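Local coordinates for p-47 protein (Clostridium botulinum E1 str. 'BoNT E Beluga', PDB 5WIX) that is of unknown function but has a tubular-lipid-binding (TULIP) fold resembling bactericidal/permeability-increasing protein, consistent with lipid binding, at residues A[96-108]-A[137-149]. Sequence-based numbering, arbitrary orientation.
Sequences VDLSGVIPILEIK and VIVSDLSGKLYEE
Ile-104 meets two consecutive residues, Asp-141 and Leu-142, across an antiparallel pairing, which defines a classic beta bulge. Its carbonyl oxygen accepts from both: Asp-141 N lies 2.7 Å from Ile-104 O, nearly in line with the C=O bond, whereas Leu-142 N approaches the same oxygen in the carbonyl plane, on a lone pair. In return Ile-104 N donates to Leu-142 O at 2.9 Å in a nearly straight bond, although it sits above that carbonyl plane. Beyond the bulge the register has moved by one residue, and the reciprocal bonds between Glu-106 and Val-139 restore regular pairing; the strand axes make 156°.

The extra residue places the Asp-141 side chain across Glu-106. Its CB lies 3.3 Å from Ile-104 O and also borders Ile-104 CG2. With chi1 at -62°, CG turns away from the Asp-141 carbonyl carbon and lies 4.0 Å from Glu-106 CG, with Ile-104 O at a similar distance. OD2 comes to 3.2 Å from Glu-106 CG. OD1 stands 4.1 Å from Glu-106 OE2, and the two carboxylate planes are 72° apart. This proximity of like charges is probably eased by Arg-79, which forms a salt bridge with Asp-141 OD2 and a long, weak ion pair with Glu-106 OE1.

On the other side of the bulge, where both chains are loop, they stay in contact: Val-101 CG1 packs 3.4 Å from Gly-144 CA and also meets Glu-148 CG, the two side chains crossing nearly at right angles.

In this antiparallel sheet, strand 104-113 runs between strands 78-85 and 138-140 here, its other edge bonded through Leu-105 to Ile-80 and Ile-107 to Leu-78. Helix 153-159 covers the face bearing Leu-105 and Ser-140, touching them through Ile-159 and Lys-156 respectively.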
# COMPACT_ATOMS: atom_id res chain seq x y z
N VAL A 96 -4.62 -38.07 30.26
CA VAL A 96 -3.41 -37.36 29.83
C VAL A 96 -3.52 -35.86 30.09
O VAL A 96 -4.40 -35.21 29.53
CB VAL A 96 -3.12 -37.55 28.33
CG1 VAL A 96 -1.86 -36.77 27.96
CG2 VAL A 96 -3.00 -39.03 27.96
N ASP A 97 -2.65 -35.30 30.92
CA ASP A 97 -2.74 -33.86 31.18
C ASP A 97 -1.91 -33.10 30.18
O ASP A 97 -0.74 -33.40 29.97
CB ASP A 97 -2.30 -33.52 32.61
CG ASP A 97 -3.26 -34.06 33.65
OD1 ASP A 97 -4.33 -34.59 33.27
OD2 ASP A 97 -2.95 -33.95 34.86
N LEU A 98 -2.54 -32.11 29.56
CA LEU A 98 -1.96 -31.36 28.46
C LEU A 98 -1.05 -30.22 28.90
O LEU A 98 -0.66 -29.39 28.08
CB LEU A 98 -3.07 -30.82 27.55
CG LEU A 98 -4.00 -31.90 26.99
CD1 LEU A 98 -4.95 -31.35 25.90
CD2 LEU A 98 -3.19 -33.06 26.46
N SER A 99 -0.71 -30.18 30.19
CA SER A 99 0.24 -29.20 30.72
C SER A 99 1.58 -29.29 29.98
O SER A 99 2.31 -30.27 30.13
CB SER A 99 0.46 -29.39 32.23
OG SER A 99 -0.76 -29.43 32.95
N GLY A 100 1.90 -28.28 29.17
CA GLY A 100 3.19 -28.21 28.52
C GLY A 100 3.28 -28.75 27.10
O GLY A 100 4.31 -28.55 26.45
N VAL A 101 2.24 -29.43 26.63
CA VAL A 101 2.24 -29.91 25.24
C VAL A 101 2.12 -28.73 24.28
O VAL A 101 1.42 -27.74 24.54
CB VAL A 101 1.09 -30.89 24.95
CG1 VAL A 101 1.49 -31.84 23.83
CG2 VAL A 101 0.76 -31.68 26.19
N ILE A 102 2.84 -28.81 23.16
CA ILE A 102 2.89 -27.68 22.25
C ILE A 102 2.54 -28.11 20.82
O ILE A 102 3.43 -28.44 20.02
CB ILE A 102 4.26 -27.00 22.28
CG1 ILE A 102 4.65 -26.69 23.73
CG2 ILE A 102 4.24 -25.73 21.46
CD1 ILE A 102 6.02 -26.10 23.89
N PRO A 103 1.23 -28.12 20.50
CA PRO A 103 0.74 -28.47 19.17
C PRO A 103 0.97 -27.37 18.16
O PRO A 103 1.07 -26.19 18.52
CB PRO A 103 -0.76 -28.71 19.40
CG PRO A 103 -1.10 -28.00 20.65
CD PRO A 103 0.14 -27.94 21.48
N ILE A 104 1.05 -27.76 16.90
CA ILE A 104 1.19 -26.77 15.84
C ILE A 104 0.09 -26.93 14.82
O ILE A 104 -0.07 -27.98 14.17
CB ILE A 104 2.56 -26.89 15.17
CG1 ILE A 104 3.67 -26.58 16.19
CG2 ILE A 104 2.63 -25.98 13.96
CD1 ILE A 104 5.02 -26.33 15.57
N LEU A 105 -0.68 -25.86 14.69
CA LEU A 105 -1.86 -25.82 13.84
C LEU A 105 -1.66 -24.91 12.64
O LEU A 105 -0.80 -24.04 12.65
CB LEU A 105 -3.07 -25.34 14.64
CG LEU A 105 -3.18 -25.99 16.01
CD1 LEU A 105 -4.23 -25.31 16.88
CD2 LEU A 105 -3.53 -27.44 15.77
N GLU A 106 -2.47 -25.13 11.62
CA GLU A 106 -2.67 -24.15 10.56
C GLU A 106 -4.13 -23.76 10.60
O GLU A 106 -5.00 -24.63 10.67
CB GLU A 106 -2.31 -24.71 9.18
CG GLU A 106 -0.84 -24.63 8.83
CD GLU A 106 -0.59 -25.06 7.40
OE1 GLU A 106 0.39 -24.59 6.78
OE2 GLU A 106 -1.39 -25.87 6.88
N ILE A 107 -4.41 -22.45 10.60
CA ILE A 107 -5.79 -21.97 10.67
C ILE A 107 -6.14 -20.92 9.60
O ILE A 107 -5.25 -20.23 9.09
CB ILE A 107 -6.11 -21.37 12.05
CG1 ILE A 107 -5.40 -22.14 13.15
CG2 ILE A 107 -7.60 -21.40 12.30
CD1 ILE A 107 -5.93 -21.81 14.52
N LYS A 108 -7.43 -20.81 9.30
CA LYS A 108 -7.93 -19.86 8.31
C LYS A 108 -8.37 -18.52 8.93
O LYS A 108 -9.03 -18.46 9.98
CB LYS A 108 -9.11 -20.47 7.54
CG LYS A 108 -9.78 -19.48 6.58
CD LYS A 108 -11.00 -20.07 5.89
CE LYS A 108 -10.59 -20.89 4.68
NZ LYS A 108 -11.72 -21.07 3.73
N VAL A 137 -11.47 -26.28 8.05
CA VAL A 137 -10.51 -25.18 7.94
C VAL A 137 -9.56 -25.08 9.16
O VAL A 137 -9.12 -23.98 9.53
CB VAL A 137 -11.22 -23.79 7.72
CG1 VAL A 137 -12.01 -23.75 6.39
CG2 VAL A 137 -12.14 -23.45 8.88
N ILE A 138 -9.28 -26.22 9.78
CA ILE A 138 -8.17 -26.36 10.74
C ILE A 138 -7.37 -27.62 10.42
O ILE A 138 -7.93 -28.71 10.32
CB ILE A 138 -8.59 -26.49 12.22
CG1 ILE A 138 -9.51 -25.37 12.66
CG2 ILE A 138 -7.36 -26.49 13.11
CD1 ILE A 138 -9.53 -25.19 14.18
N VAL A 139 -6.06 -27.48 10.27
CA VAL A 139 -5.22 -28.64 10.02
C VAL A 139 -4.26 -28.79 11.23
O VAL A 139 -3.91 -27.80 11.87
CB VAL A 139 -4.48 -28.52 8.63
CG1 VAL A 139 -3.21 -29.36 8.58
CG2 VAL A 139 -5.40 -28.92 7.47
N SER A 140 -3.91 -30.02 11.58
CA SER A 140 -2.94 -30.26 12.63
C SER A 140 -1.61 -30.65 11.99
O SER A 140 -1.55 -31.59 11.17
CB SER A 140 -3.44 -31.35 13.58
OG SER A 140 -2.84 -31.23 14.86
N ASP A 141 -0.55 -29.92 12.31
CA ASP A 141 0.73 -30.17 11.66
C ASP A 141 1.57 -31.04 12.52
O ASP A 141 2.03 -32.09 12.09
CB ASP A 141 1.47 -28.88 11.34
CG ASP A 141 0.71 -28.01 10.39
OD1 ASP A 141 -0.24 -28.50 9.75
OD2 ASP A 141 1.05 -26.81 10.26
N LEU A 142 1.79 -30.58 13.75
CA LEU A 142 2.44 -31.39 14.78
C LEU A 142 1.50 -31.50 15.94
O LEU A 142 0.71 -30.59 16.17
CB LEU A 142 3.73 -30.76 15.23
CG LEU A 142 4.94 -31.37 14.58
CD1 LEU A 142 6.09 -30.44 14.83
CD2 LEU A 142 5.18 -32.74 15.18
N SER A 143 1.60 -32.58 16.68
CA SER A 143 0.58 -32.85 17.68
C SER A 143 0.96 -32.31 19.04
O SER A 143 0.09 -31.90 19.80
CB SER A 143 0.32 -34.34 17.74
OG SER A 143 -0.64 -34.57 18.75
N GLY A 144 2.26 -32.28 19.32
CA GLY A 144 2.73 -31.83 20.62
C GLY A 144 4.20 -32.09 20.80
O GLY A 144 4.78 -32.96 20.15
N LYS A 145 4.84 -31.31 21.66
CA LYS A 145 6.28 -31.42 21.86
C LYS A 145 6.64 -31.23 23.32
O LYS A 145 6.28 -30.25 23.95
CB LYS A 145 7.01 -30.39 20.99
CG LYS A 145 6.89 -30.69 19.51
CD LYS A 145 7.78 -29.82 18.68
CE LYS A 145 7.30 -28.39 18.72
NZ LYS A 145 8.09 -27.52 17.80
N LEU A 146 7.33 -32.21 23.88
CA LEU A 146 7.56 -33.49 23.21
C LEU A 146 7.19 -34.54 24.25
O LEU A 146 7.63 -35.70 24.24
CB LEU A 146 9.02 -33.62 22.73
CG LEU A 146 9.42 -34.75 21.77
CD1 LEU A 146 9.05 -34.43 20.31
CD2 LEU A 146 10.91 -35.10 21.91
N TYR A 147 6.35 -34.09 25.18
CA TYR A 147 6.01 -34.83 26.37
C TYR A 147 4.87 -35.81 26.10
O TYR A 147 4.19 -36.24 27.03
CB TYR A 147 5.62 -33.88 27.51
N GLU A 148 4.69 -36.17 24.83
CA GLU A 148 3.56 -37.03 24.47
C GLU A 148 3.91 -38.50 24.23
O GLU A 148 5.07 -38.91 24.27
CB GLU A 148 2.86 -36.47 23.24
CG GLU A 148 1.85 -35.38 23.55
CD GLU A 148 0.57 -35.90 24.19
OE1 GLU A 148 -0.50 -35.32 23.92
OE2 GLU A 148 0.63 -36.89 24.95
N GLU A 149 2.86 -39.26 23.94
CA GLU A 149 3.00 -40.63 23.50
C GLU A 149 2.62 -40.60 22.03
O GLU A 149 1.90 -39.71 21.59
CB GLU A 149 2.05 -41.54 24.28
CG GLU A 149 2.35 -41.64 25.76
CD GLU A 149 3.76 -42.14 26.04
OE1 GLU A 149 4.22 -43.06 25.32
OE2 GLU A 149 4.41 -41.62 26.96